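Local coordinates for lactaldehyde dehydrogenase (Methanocaldococcus jannaschii, PDB 3PQA), which oxidises lactaldehyde to lactate with NAD as its preferred electron acceptor, a step in the biosynthesis of coenzyme F420, at residues G243-N248 / V278-V283; I269-V274 / F370-P375; I355-R360 / I376-E381; L364-T369 / N389-G394; L395-F400 / L414-V419. All coordinates share one frame; numbering follows the deposited sequence. Where two conformers were deposited one is given.

Interaction 1: residues G243-N248 / V278-V283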
# COMPACT_ATOMS: atom_id res chain seq x y z
N GLY B 243 -29.10 2.71 -6.42
CA GLY B 243 -29.81 2.16 -5.29
C GLY B 243 -29.88 0.65 -5.33
O GLY B 243 -29.06 -0.02 -5.97
N GLY B 244 -30.90 0.12 -4.65
CA GLY B 244 -31.11 -1.32 -4.62
C GLY B 244 -32.25 -1.69 -3.70
O GLY B 244 -32.81 -0.83 -3.02
N VAL B 245 -32.61 -2.97 -3.70
CA VAL B 245 -33.57 -3.51 -2.74
C VAL B 245 -32.74 -4.33 -1.77
O VAL B 245 -32.51 -5.51 -2.02
CB VAL B 245 -34.60 -4.42 -3.41
CG1 VAL B 245 -35.58 -4.98 -2.38
CG2 VAL B 245 -35.34 -3.66 -4.50
N ASN B 246 -32.28 -3.71 -0.68
CA ASN B 246 -31.18 -4.28 0.10
C ASN B 246 -31.65 -5.35 1.10
O ASN B 246 -32.37 -5.04 2.03
CB ASN B 246 -30.41 -3.17 0.80
CG ASN B 246 -29.95 -2.11 -0.16
OD1 ASN B 246 -29.12 -2.36 -1.03
ND2 ASN B 246 -30.49 -0.93 -0.03
N PRO B 247 -31.23 -6.61 0.90
CA PRO B 247 -31.77 -7.68 1.75
C PRO B 247 -31.05 -7.76 3.08
O PRO B 247 -29.82 -7.68 3.12
CB PRO B 247 -31.50 -8.94 0.92
CG PRO B 247 -30.22 -8.62 0.20
CD PRO B 247 -30.35 -7.14 -0.16
N ASN B 248 -31.84 -7.91 4.14
CA ASN B 248 -31.31 -8.02 5.49
C ASN B 248 -31.80 -9.35 6.04
O ASN B 248 -32.98 -9.58 6.12
CB ASN B 248 -31.82 -6.85 6.34
CG ASN B 248 -31.13 -5.52 6.00
OD1 ASN B 248 -30.39 -4.98 6.83
ND2 ASN B 248 -31.40 -4.97 4.81
N VAL B 278 -33.11 -0.57 4.29
CA VAL B 278 -33.58 -1.94 4.30
C VAL B 278 -34.68 -2.07 3.23
O VAL B 278 -35.67 -1.33 3.27
CB VAL B 278 -34.15 -2.31 5.69
CG1 VAL B 278 -34.92 -3.66 5.67
CG2 VAL B 278 -33.01 -2.33 6.74
N GLY B 279 -34.49 -3.01 2.31
CA GLY B 279 -35.44 -3.27 1.21
C GLY B 279 -36.29 -4.50 1.45
O GLY B 279 -37.44 -4.58 0.97
N MET B 280 -35.74 -5.48 2.15
CA MET B 280 -36.51 -6.67 2.55
C MET B 280 -35.83 -7.30 3.75
O MET B 280 -34.61 -7.16 3.92
CB MET B 280 -36.67 -7.68 1.37
CG MET B 280 -35.39 -8.39 0.87
SD MET B 280 -35.64 -9.53 -0.55
CE MET B 280 -34.79 -8.65 -1.88
N ILE B 281 -36.61 -7.97 4.59
CA ILE B 281 -36.04 -8.72 5.71
C ILE B 281 -36.39 -10.18 5.45
O ILE B 281 -37.58 -10.49 5.26
CB ILE B 281 -36.60 -8.27 7.10
CG1 ILE B 281 -36.28 -6.79 7.35
CG2 ILE B 281 -36.05 -9.15 8.25
CD1 ILE B 281 -36.88 -6.21 8.63
N LEU B 282 -35.37 -11.03 5.40
CA LEU B 282 -35.54 -12.48 5.37
C LEU B 282 -35.30 -13.00 6.78
O LEU B 282 -34.27 -12.70 7.39
CB LEU B 282 -34.58 -13.12 4.36
CG LEU B 282 -34.49 -12.46 2.98
CD1 LEU B 282 -33.51 -13.20 2.09
CD2 LEU B 282 -35.87 -12.40 2.34
N VAL B 283 -36.25 -13.76 7.31
CA VAL B 283 -36.16 -14.23 8.69
C VAL B 283 -36.44 -15.73 8.75
O VAL B 283 -37.34 -16.23 8.07
CB VAL B 283 -37.07 -13.41 9.66
CG1 VAL B 283 -38.55 -13.49 9.25
CG2 VAL B 283 -36.85 -13.84 11.12
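Asn248 meets Val278 and Met280 through both its backbone and its carboxamide, and more of its surface is buried here than that of any other residue. Its backbone holds the neighbouring strand by two bonds: Asn248 N donates to Met280 O (2.9 Å) and Asn248 O takes the N-H of Leu282 (2.9 Å). With CG anti to the carbonyl carbon (chi1 -74°), the carboxamide swings back along its own strand and lies against the isopropyl group of Val278, with Asn248 ND2 3.6 Å from Val278 CG2. The same ND2 reaches Asn246 O in a weak bond, while OD1 accepts from the backbone N of Ser425, so both ends of this buried amide have partners. Asn246 O is a busy acceptor: besides that amide it takes Gly279 N at 2.9 Å and, weakly, Met280 N at 3.4 Å. Its two backbone donors are consecutive, and the ladder becomes regular only from Pro247 onward. On the other face Met280 does the packing. Its CG rests against the proline, 3.9 Å from Pro247 CB, and the bend at chi3 (111°) turns the methyl toward Val245, in the loop before strand 246-250, where Met280 CE meets Val245 CG1 at 3.8 Å with the two side chains at about a right angle. The segments are neighbouring parallel strands of one beta-alpha-beta unit, connected through helix 256-268. Leu263 of that helix covers Asn248, Val278 and Ile281, and the sheet continues on one flank into strand 396-400, on the other into strand 373-379.

Interaction 2: residues I269-V274 / F370-P375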
# COMPACT_ATOMS: atom_id res chain seq x y z
N ILE B 269 -34.83 5.24 9.16
CA ILE B 269 -34.02 6.45 8.97
C ILE B 269 -34.37 7.13 7.64
O ILE B 269 -34.50 6.47 6.60
CB ILE B 269 -32.50 6.12 9.04
CG1 ILE B 269 -32.06 5.98 10.50
CG2 ILE B 269 -31.64 7.18 8.31
CD1 ILE B 269 -32.02 7.29 11.29
N TYR B 270 -34.51 8.46 7.70
CA TYR B 270 -34.93 9.31 6.58
C TYR B 270 -36.10 8.72 5.77
O TYR B 270 -36.15 8.80 4.55
CB TYR B 270 -33.73 9.73 5.69
CG TYR B 270 -34.05 10.86 4.72
CD1 TYR B 270 -34.76 12.00 5.14
CD2 TYR B 270 -33.67 10.79 3.38
CE1 TYR B 270 -35.06 13.03 4.24
CE2 TYR B 270 -33.98 11.82 2.48
CZ TYR B 270 -34.66 12.94 2.92
OH TYR B 270 -34.96 13.94 2.02
N ALA B 271 -37.06 8.14 6.50
CA ALA B 271 -38.28 7.58 5.89
C ALA B 271 -37.98 6.54 4.81
O ALA B 271 -38.72 6.39 3.84
CB ALA B 271 -39.19 8.71 5.35
N GLY B 272 -36.85 5.84 4.95
CA GLY B 272 -36.43 4.84 3.97
C GLY B 272 -35.87 5.39 2.66
O GLY B 272 -35.66 4.63 1.70
N GLN B 273 -35.61 6.70 2.59
CA GLN B 273 -35.11 7.32 1.36
C GLN B 273 -33.58 7.32 1.35
O GLN B 273 -32.95 8.36 1.15
CB GLN B 273 -35.65 8.74 1.20
CG GLN B 273 -37.17 8.81 1.27
CD GLN B 273 -37.69 10.24 1.23
OE1 GLN B 273 -38.30 10.65 0.24
NE2 GLN B 273 -37.43 11.00 2.28
N VAL B 274 -32.99 6.15 1.57
CA VAL B 274 -31.53 6.00 1.52
C VAL B 274 -31.20 4.87 0.55
O VAL B 274 -31.91 3.85 0.52
CB VAL B 274 -30.91 5.71 2.91
CG1 VAL B 274 -29.40 6.00 2.90
CG2 VAL B 274 -31.59 6.51 4.02
N PHE B 370 -37.87 3.49 -1.94
CA PHE B 370 -37.41 4.72 -1.28
C PHE B 370 -38.50 5.24 -0.34
O PHE B 370 -38.98 6.38 -0.45
CB PHE B 370 -37.03 5.79 -2.31
CG PHE B 370 -35.56 6.13 -2.32
CD1 PHE B 370 -34.59 5.13 -2.40
CD2 PHE B 370 -35.15 7.46 -2.24
CE1 PHE B 370 -33.24 5.45 -2.41
CE2 PHE B 370 -33.80 7.78 -2.24
CZ PHE B 370 -32.85 6.78 -2.32
N ALA B 371 -38.94 4.36 0.56
CA ALA B 371 -40.09 4.64 1.41
C ALA B 371 -40.04 3.77 2.65
O ALA B 371 -39.32 2.76 2.66
CB ALA B 371 -41.37 4.37 0.65
N PRO B 372 -40.81 4.14 3.69
CA PRO B 372 -40.74 3.36 4.93
C PRO B 372 -41.66 2.13 4.87
O PRO B 372 -42.53 1.97 5.72
CB PRO B 372 -41.21 4.35 5.98
CG PRO B 372 -42.22 5.21 5.23
CD PRO B 372 -41.66 5.34 3.83
N VAL B 373 -41.45 1.31 3.84
CA VAL B 373 -42.27 0.13 3.55
C VAL B 373 -41.36 -1.11 3.56
O VAL B 373 -40.48 -1.25 2.71
CB VAL B 373 -42.95 0.24 2.16
CG1 VAL B 373 -43.69 -1.05 1.81
CG2 VAL B 373 -43.89 1.44 2.10
N ILE B 374 -41.61 -2.00 4.53
CA ILE B 374 -40.74 -3.15 4.77
C ILE B 374 -41.46 -4.49 4.58
O ILE B 374 -42.32 -4.85 5.39
CB ILE B 374 -40.15 -3.12 6.20
CG1 ILE B 374 -39.59 -1.72 6.56
CG2 ILE B 374 -39.11 -4.26 6.39
CD1 ILE B 374 -38.49 -1.19 5.60
N PRO B 375 -41.10 -5.22 3.51
CA PRO B 375 -41.57 -6.60 3.35
C PRO B 375 -40.70 -7.55 4.17
O PRO B 375 -39.47 -7.41 4.19
CB PRO B 375 -41.37 -6.87 1.86
CG PRO B 375 -40.17 -6.00 1.51
CD PRO B 375 -40.25 -4.78 2.38
O HOH W 1 -36.66 2.25 1.15
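The loop that leads into Cys275, the probable catalytic nucleophile, is met here by the turn ahead of strand 373-379, with the Phe370 ring against Gln273. The backbone of Gln273 lies over one face of the Phe370 ring: Gln273 CA sits 3.9 Å from the ring centroid, 22° off the normal, in a CH-pi contact. Val274 N lies over the same face, and Phe370 CE1 comes within 3.6 Å of Val274 O. Gln273 CG, anti to its carbonyl carbon (chi1 -54°), passes 3.5 Å from Phe370 O; the amide then extends to accept from the backbone N of Ile318 through OE1. Phe370 O has a donor in His322 NE2. Further along, Ala271 O touches the ring nitrogen and CD of Pro372; it lies 3.1 Å from Pro372 N, which has no hydrogen to give. Both Gln273 and Pro372 are centres of inverse gamma turns, and Gly272 presents its CA to the other segment at a positive phi. A water joins the two backbones, donating to Gly272 O at 2.6 Å and accepting from Ala371 N at 3.2 Å. The segments are thus held by ring-on-peptide packing, close carbonyl contacts and one water bridge, without a direct hydrogen bond between them, which ties the approach to the cysteine to the sheet by shape more than by polar links.

Interaction 3: residues I355-R360 / I376-E381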
# COMPACT_ATOMS: atom_id res chain seq x y z
N ILE B 355 -45.34 -2.18 7.27
CA ILE B 355 -44.71 -3.47 7.36
C ILE B 355 -45.69 -4.51 6.83
O ILE B 355 -46.86 -4.49 7.19
CB ILE B 355 -44.34 -3.80 8.82
CG1 ILE B 355 -43.44 -2.71 9.41
CG2 ILE B 355 -43.68 -5.19 8.93
CD1 ILE B 355 -43.18 -2.86 10.89
N LEU B 356 -45.21 -5.38 5.95
CA LEU B 356 -46.02 -6.46 5.42
C LEU B 356 -45.26 -7.77 5.50
O LEU B 356 -44.04 -7.79 5.35
CB LEU B 356 -46.38 -6.21 3.96
CG LEU B 356 -47.24 -5.00 3.58
CD1 LEU B 356 -46.36 -3.78 3.34
CD2 LEU B 356 -48.03 -5.31 2.32
N GLU B 357 -45.98 -8.87 5.74
CA GLU B 357 -45.39 -10.17 5.52
C GLU B 357 -45.75 -10.60 4.11
O GLU B 357 -46.92 -10.53 3.72
CB GLU B 357 -45.84 -11.23 6.54
CG GLU B 357 -45.30 -12.60 6.15
CD GLU B 357 -45.39 -13.66 7.23
OE1 GLU B 357 -45.86 -13.37 8.35
OE2 GLU B 357 -44.94 -14.79 6.95
N VAL B 358 -44.75 -11.00 3.34
CA VAL B 358 -44.95 -11.37 1.93
C VAL B 358 -44.18 -12.64 1.57
O VAL B 358 -43.38 -13.13 2.38
CB VAL B 358 -44.55 -10.21 0.97
CG1 VAL B 358 -45.22 -8.89 1.37
CG2 VAL B 358 -43.02 -10.03 0.94
N ASP B 359 -44.42 -13.18 0.38
CA ASP B 359 -43.57 -14.25 -0.11
C ASP B 359 -42.52 -13.72 -1.08
O ASP B 359 -42.61 -12.56 -1.52
CB ASP B 359 -44.37 -15.45 -0.66
CG ASP B 359 -45.05 -15.17 -1.98
OD1 ASP B 359 -44.53 -14.38 -2.80
OD2 ASP B 359 -46.13 -15.77 -2.21
N ARG B 360 -41.55 -14.56 -1.42
CA ARG B 360 -40.40 -14.15 -2.25
C ARG B 360 -40.78 -13.58 -3.62
O ARG B 360 -39.99 -12.88 -4.25
CB ARG B 360 -39.42 -15.32 -2.41
CG ARG B 360 -39.99 -16.57 -3.07
CD ARG B 360 -38.91 -17.62 -3.26
NE ARG B 360 -37.83 -17.13 -4.12
CZ ARG B 360 -36.68 -17.76 -4.33
NH1 ARG B 360 -36.43 -18.92 -3.74
NH2 ARG B 360 -35.77 -17.22 -5.14
N ILE B 376 -41.37 -8.47 4.85
CA ILE B 376 -40.70 -9.50 5.65
C ILE B 376 -41.10 -10.84 5.05
O ILE B 376 -42.29 -11.08 4.82
CB ILE B 376 -41.14 -9.44 7.13
CG1 ILE B 376 -40.73 -8.10 7.76
CG2 ILE B 376 -40.54 -10.63 7.91
CD1 ILE B 376 -41.31 -7.82 9.13
N ILE B 377 -40.11 -11.69 4.78
CA ILE B 377 -40.35 -12.99 4.18
C ILE B 377 -39.81 -14.05 5.12
O ILE B 377 -38.62 -14.04 5.45
CB ILE B 377 -39.63 -13.14 2.81
CG1 ILE B 377 -40.07 -12.04 1.83
CG2 ILE B 377 -39.83 -14.56 2.24
CD1 ILE B 377 -39.28 -10.73 1.97
N ARG B 378 -40.67 -14.96 5.57
CA ARG B 378 -40.18 -16.05 6.41
C ARG B 378 -39.75 -17.20 5.52
O ARG B 378 -40.43 -17.55 4.55
CB ARG B 378 -41.21 -16.47 7.48
CG ARG B 378 -42.31 -17.41 7.00
CD ARG B 378 -43.23 -17.78 8.15
NE ARG B 378 -43.93 -16.61 8.68
CZ ARG B 378 -44.38 -16.49 9.93
NH1 ARG B 378 -45.00 -15.38 10.31
NH2 ARG B 378 -44.19 -17.47 10.81
N THR B 379 -38.59 -17.77 5.81
CA THR B 379 -38.05 -18.82 4.97
C THR B 379 -37.07 -19.71 5.72
O THR B 379 -36.79 -19.48 6.89
CB THR B 379 -37.37 -18.21 3.70
OG1 THR B 379 -37.03 -19.27 2.81
CG2 THR B 379 -36.14 -17.43 4.07
N ASN B 380 -36.55 -20.73 5.04
CA ASN B 380 -35.48 -21.52 5.62
C ASN B 380 -34.10 -21.00 5.24
O ASN B 380 -33.93 -20.30 4.24
CB ASN B 380 -35.63 -22.99 5.26
CG ASN B 380 -36.77 -23.65 6.00
OD1 ASN B 380 -36.84 -23.59 7.24
ND2 ASN B 380 -37.68 -24.27 5.27
N GLU B 381 -33.11 -21.34 6.05
CA GLU B 381 -31.78 -20.78 5.86
C GLU B 381 -31.24 -20.99 4.44
O GLU B 381 -30.69 -20.06 3.83
CB GLU B 381 -30.82 -21.38 6.87
CG GLU B 381 -29.48 -20.71 6.87
CD GLU B 381 -28.62 -21.18 8.00
OE1 GLU B 381 -29.10 -21.17 9.16
OE2 GLU B 381 -27.48 -21.55 7.70
O HOH W 2 -43.28 -14.90 4.49
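The carboxylate of Glu357 and the guanidinium of Arg378 lie edge against edge, their planes only 9° apart. The grip is side-on and two-pronged: Arg378 NE reaches Glu357 OE2 at 2.7 Å and Arg378 NH1 reaches Glu357 OE1 at 2.9 Å, both on the syn side of the carboxylate, and this pairing should hold the two groups flat against rotation. Glu357 gets there as an extended chain, whereas Arg378 starts with CG between its backbone N and carbonyl carbon (chi1 81°) and bends at chi3 to bring its edge round. The remaining nitrogen, NH2, forms a salt bridge with Asp289, so the arginine links two acids and its charge is probably well compensated. A water sits between the salt bridge and the two backbones, donating to Glu357 OE2 and to Val358 O (2.8 Å) and accepting from Arg378 N; it takes the place of a direct bond where the strands part. Before that point they are properly paired: Ile376 N donates to Leu356 O (2.8 Å), nearly along the C=O axis, and Val358 N to Ile376 O (2.9 Å). Ile355 CG2 touches Ile376 CD1 at 3.5 Å, and the side chains of Val358 and Ile377 cross obliquely, CG2 of the valine to CG1 of the isoleucine. Helix 288-300 covers Ile355 and Glu357. This is the parallel pairing of strands 350-357 and 373-379, neighbours in the mixed sheet of the catalytic domain of an aldehyde dehydrogenase, with a salt bridge across the two strands beside the Glu357-Ile376 pairing.

Interaction 4: residues L364-T369 / N389-G394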
# COMPACT_ATOMS: atom_id res chain seq x y z
N LEU B 364 -42.72 -6.15 -3.82
CA LEU B 364 -41.82 -5.41 -2.93
C LEU B 364 -40.41 -5.99 -2.90
O LEU B 364 -39.44 -5.27 -2.63
CB LEU B 364 -42.37 -5.34 -1.50
CG LEU B 364 -43.65 -4.53 -1.29
CD1 LEU B 364 -44.16 -4.66 0.14
CD2 LEU B 364 -43.45 -3.08 -1.67
N CYS B 365 -40.28 -7.29 -3.16
CA CYS B 365 -38.97 -7.94 -3.20
C CYS B 365 -38.14 -7.55 -4.44
O CYS B 365 -36.95 -7.86 -4.53
CB CYS B 365 -39.11 -9.46 -3.14
SG CYS B 365 -39.87 -10.06 -1.62
N LYS B 366 -38.77 -6.88 -5.40
CA LYS B 366 -38.11 -6.51 -6.64
C LYS B 366 -38.09 -5.00 -6.86
O LYS B 366 -37.48 -4.53 -7.81
CB LYS B 366 -38.78 -7.20 -7.84
CG LYS B 366 -38.62 -8.72 -7.88
CD LYS B 366 -37.14 -9.13 -8.09
CE LYS B 366 -36.99 -10.63 -8.46
NZ LYS B 366 -37.53 -10.95 -9.82
N THR B 367 -38.73 -4.26 -5.97
CA THR B 367 -38.97 -2.84 -6.21
C THR B 367 -38.30 -1.97 -5.14
O THR B 367 -38.59 -2.12 -3.94
CB THR B 367 -40.49 -2.53 -6.26
OG1 THR B 367 -41.12 -3.38 -7.23
CG2 THR B 367 -40.76 -1.07 -6.61
N GLU B 368 -37.42 -1.07 -5.57
CA GLU B 368 -36.88 -0.07 -4.66
C GLU B 368 -37.91 1.05 -4.47
O GLU B 368 -38.17 1.81 -5.41
CB GLU B 368 -35.56 0.51 -5.19
CG GLU B 368 -34.92 1.51 -4.22
CD GLU B 368 -33.59 2.09 -4.71
OE1 GLU B 368 -33.42 2.29 -5.93
OE2 GLU B 368 -32.73 2.36 -3.87
N THR B 369 -38.48 1.14 -3.27
CA THR B 369 -39.57 2.08 -3.03
C THR B 369 -39.10 3.43 -2.46
O THR B 369 -39.84 4.40 -2.48
CB THR B 369 -40.66 1.48 -2.11
OG1 THR B 369 -40.09 1.15 -0.85
CG2 THR B 369 -41.31 0.24 -2.73
N ASN B 389 -29.95 -12.69 -3.55
CA ASN B 389 -29.23 -12.43 -4.82
C ASN B 389 -30.13 -12.34 -6.05
O ASN B 389 -29.65 -12.20 -7.17
CB ASN B 389 -28.20 -13.53 -5.07
CG ASN B 389 -26.99 -13.42 -4.14
OD1 ASN B 389 -26.70 -12.36 -3.59
ND2 ASN B 389 -26.26 -14.51 -4.02
N SER B 390 -31.44 -12.42 -5.83
CA SER B 390 -32.38 -12.57 -6.94
C SER B 390 -32.79 -11.28 -7.66
O SER B 390 -33.61 -11.31 -8.59
CB SER B 390 -33.63 -13.33 -6.46
OG SER B 390 -34.38 -12.53 -5.57
N THR B 391 -32.23 -10.14 -7.24
CA THR B 391 -32.60 -8.85 -7.85
C THR B 391 -31.55 -8.43 -8.87
O THR B 391 -30.49 -9.03 -8.97
CB THR B 391 -32.77 -7.69 -6.82
OG1 THR B 391 -31.48 -7.20 -6.41
CG2 THR B 391 -33.57 -8.14 -5.60
N GLU B 392 -31.88 -7.39 -9.62
CA GLU B 392 -30.97 -6.80 -10.59
C GLU B 392 -29.94 -5.90 -9.91
O GLU B 392 -29.03 -5.41 -10.57
CB GLU B 392 -31.77 -6.00 -11.63
CG GLU B 392 -32.53 -6.88 -12.63
CD GLU B 392 -32.84 -6.14 -13.92
OE1 GLU B 392 -33.36 -5.01 -13.84
OE2 GLU B 392 -32.55 -6.70 -15.01
N TYR B 393 -30.10 -5.69 -8.61
CA TYR B 393 -29.26 -4.75 -7.85
C TYR B 393 -28.22 -5.49 -7.01
O TYR B 393 -28.24 -6.71 -6.90
CB TYR B 393 -30.13 -3.88 -6.95
CG TYR B 393 -31.25 -3.18 -7.67
CD1 TYR B 393 -30.98 -2.13 -8.55
CD2 TYR B 393 -32.58 -3.58 -7.49
CE1 TYR B 393 -32.03 -1.49 -9.24
CE2 TYR B 393 -33.62 -2.93 -8.16
CZ TYR B 393 -33.34 -1.90 -9.03
OH TYR B 393 -34.38 -1.27 -9.69
N GLY B 394 -27.31 -4.73 -6.42
CA GLY B 394 -26.28 -5.32 -5.58
C GLY B 394 -25.51 -4.29 -4.78
O GLY B 394 -24.28 -4.25 -4.84
O HOH W 3 -36.73 -0.79 -8.46
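Lys366 and Thr391 supply the van der Waals contacts, each setting a carbon against a backbone carbonyl of the other loop, and they are light. The methyl Thr391 CG2 points at the backbone, 3.6 Å from Cys365 O, and the lysine chain, bent at chi2 and chi4, reaches the other loop, Lys366 CE standing 3.5 Å from Ser390 O. The ring of Tyr393 comes up edge-on: Lys366 O lies near the ring plane, 4.2 Å from Tyr393 CE2. Polar links go through a single water, which accepts from Glu368 N at 3.0 Å and also bonds Tyr393 OH at 2.7 Å, so the phenol end reaches the backbone of the other loop at one remove. Inside its own loop Thr391 closes an ST turn: with OG1 between the backbone N and the carbonyl carbon (chi1 78°) it accepts from Tyr393 N at 3.0 Å, which fixes the threonine and the chain leading to the tyrosine. Glu368 OE2 accepts from Gly244 N, and Tyr393 packs close to Ser223, a probable NAD-binding residue. The segments are two loops, one between strands 350-357 and 373-379, with Leu364 against helix 320-335, the other joining helix 384-388 to strand 396-400.

Interaction 5: residues L395-F400 / L414-V419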
# COMPACT_ATOMS: atom_id res chain seq x y z
N LEU B 395 -26.24 -3.44 -4.06
CA LEU B 395 -25.60 -2.43 -3.22
C LEU B 395 -25.17 -2.99 -1.85
O LEU B 395 -24.04 -3.45 -1.71
CB LEU B 395 -26.49 -1.18 -3.09
CG LEU B 395 -25.82 0.04 -2.46
CD1 LEU B 395 -24.43 0.30 -3.09
CD2 LEU B 395 -26.70 1.26 -2.60
N HIS B 396 -26.06 -2.97 -0.84
CA HIS B 396 -25.72 -3.55 0.47
C HIS B 396 -26.63 -4.71 0.86
O HIS B 396 -27.79 -4.76 0.47
CB HIS B 396 -25.78 -2.46 1.54
CG HIS B 396 -24.49 -1.70 1.71
ND1 HIS B 396 -24.21 -0.98 2.86
CD2 HIS B 396 -23.41 -1.56 0.91
CE1 HIS B 396 -23.01 -0.42 2.74
NE2 HIS B 396 -22.51 -0.77 1.57
N SER B 397 -26.08 -5.63 1.65
CA SER B 397 -26.84 -6.70 2.26
C SER B 397 -26.40 -6.80 3.71
O SER B 397 -25.37 -6.24 4.10
CB SER B 397 -26.57 -8.01 1.52
OG SER B 397 -25.18 -8.31 1.51
N ALA B 398 -27.18 -7.50 4.53
CA ALA B 398 -26.81 -7.67 5.94
C ALA B 398 -27.25 -9.03 6.40
O ALA B 398 -28.22 -9.59 5.86
CB ALA B 398 -27.45 -6.57 6.83
N ILE B 399 -26.54 -9.53 7.40
CA ILE B 399 -26.86 -10.79 8.05
C ILE B 399 -26.67 -10.69 9.56
O ILE B 399 -25.65 -10.17 10.04
CB ILE B 399 -26.03 -11.96 7.48
CG1 ILE B 399 -26.35 -13.25 8.24
CG2 ILE B 399 -24.53 -11.67 7.53
CD1 ILE B 399 -26.03 -14.49 7.52
N PHE B 400 -27.65 -11.20 10.30
CA PHE B 400 -27.59 -11.21 11.74
C PHE B 400 -27.45 -12.66 12.15
O PHE B 400 -28.33 -13.48 11.86
CB PHE B 400 -28.86 -10.58 12.33
CG PHE B 400 -28.98 -9.10 12.04
CD1 PHE B 400 -29.48 -8.66 10.82
CD2 PHE B 400 -28.57 -8.17 12.99
CE1 PHE B 400 -29.57 -7.29 10.55
CE2 PHE B 400 -28.66 -6.80 12.74
CZ PHE B 400 -29.18 -6.36 11.51
N LEU B 414 -22.99 -13.56 -0.88
CA LEU B 414 -23.90 -12.45 -1.18
C LEU B 414 -23.28 -11.55 -2.25
O LEU B 414 -22.16 -11.03 -2.07
CB LEU B 414 -24.20 -11.66 0.10
CG LEU B 414 -25.13 -12.38 1.08
CD1 LEU B 414 -25.10 -11.69 2.42
CD2 LEU B 414 -26.55 -12.37 0.52
N GLU B 415 -24.03 -11.34 -3.33
CA GLU B 415 -23.55 -10.62 -4.51
C GLU B 415 -23.82 -9.12 -4.34
O GLU B 415 -24.67 -8.53 -5.01
CB GLU B 415 -24.22 -11.20 -5.77
CG GLU B 415 -23.70 -12.60 -6.12
CD GLU B 415 -24.56 -13.37 -7.14
OE1 GLU B 415 -25.60 -12.85 -7.59
OE2 GLU B 415 -24.17 -14.50 -7.48
N PHE B 416 -23.05 -8.50 -3.44
CA PHE B 416 -23.27 -7.11 -3.05
C PHE B 416 -21.95 -6.36 -2.90
O PHE B 416 -20.90 -6.98 -2.62
CB PHE B 416 -24.08 -7.05 -1.74
CG PHE B 416 -25.51 -7.45 -1.93
CD1 PHE B 416 -26.48 -6.48 -2.20
CD2 PHE B 416 -25.88 -8.80 -1.92
CE1 PHE B 416 -27.82 -6.86 -2.45
CE2 PHE B 416 -27.21 -9.19 -2.16
CZ PHE B 416 -28.18 -8.22 -2.40
N GLY B 417 -22.00 -5.04 -3.08
CA GLY B 417 -20.84 -4.18 -2.81
C GLY B 417 -20.46 -4.09 -1.34
O GLY B 417 -19.29 -3.82 -1.00
N GLY B 418 -21.44 -4.27 -0.46
CA GLY B 418 -21.21 -4.28 0.97
C GLY B 418 -22.01 -5.37 1.65
O GLY B 418 -23.17 -5.63 1.31
N VAL B 419 -21.39 -6.02 2.63
CA VAL B 419 -22.08 -6.99 3.47
C VAL B 419 -21.85 -6.61 4.92
O VAL B 419 -20.69 -6.56 5.39
CB VAL B 419 -21.54 -8.42 3.27
CG1 VAL B 419 -22.29 -9.41 4.20
CG2 VAL B 419 -21.66 -8.84 1.81
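Leu395-Ser397 and Gly417-Val419 run parallel, with Gly418 N donating to Leu395 O at 3.0 Å and Ser397 N to Gly418 O at 2.9 Å, so that His396 lies beside Gly418 and Ser397 beside Val419. Ser397 has the most surface buried here. Its CB sits over one face of the Phe416 ring, 3.7 Å from the centroid and 17° off the normal, a CH-pi contact offset toward the rim. The hydroxyl, placed between the backbone N and the carbonyl carbon (chi1 57°), is packed by hydrocarbon: Ser397 OG lies 3.5 Å from Leu414 CD1 and 3.6 Å from Val419 CG2. Its bond to Gly418 O is weak, at 3.4 Å, and adds a second donor from the same serine to that carbonyl. The Phe416 ring also approaches the strand backbone, with Phe416 CD1 3.4 Å from His396 O, and its far end rests on Pro247. Gly418, having no side chain, lets the imidazole come right against it, His396 CD2 being 3.5 Å from Gly418 CA; His396 ND1 is hydrogen-bonded to Ser425 O, and Phe434 stands nearly perpendicular to the ring. Across the subunit boundary, Gly418 and Val419 pair in parallel with a strand of a neighbouring subunit, whose Lys458 also bonds Leu414 O. This is the beta-alpha-beta unit of strand 396-400, helix 404-413 and strand 418-421, at the edge where one catalytic-domain sheet runs on into another subunit, as in other aldehyde dehydrogenases.

Overall arrangement
Interactions 1, 3 and 5 pair strands of one sheet, and interaction 2 reaches it through strand 373-379: strand 278-284 lies between 246-250 and 373-379, and interaction 5 adds 396-400 and 418-421 beyond. Neighbours are stitched by backbone bonds, Ile281 N to Pro375 O (2.9 Å) between interactions 1 and 2, and Ala398 N to Pro247 O (3.0 Å) between 1 and 5. Interaction 4 sits on the loops beside them, about 8 Å centre to centre from interaction 1, joined by Gly244 N to Glu368 OE2. Several contacts border the probable active site: side chains of Phe370 and Leu395 come within about 5 and 4 Å of Cys275, and Tyr393 within about 3 Å of Ser223. Interaction 3 is remote from it.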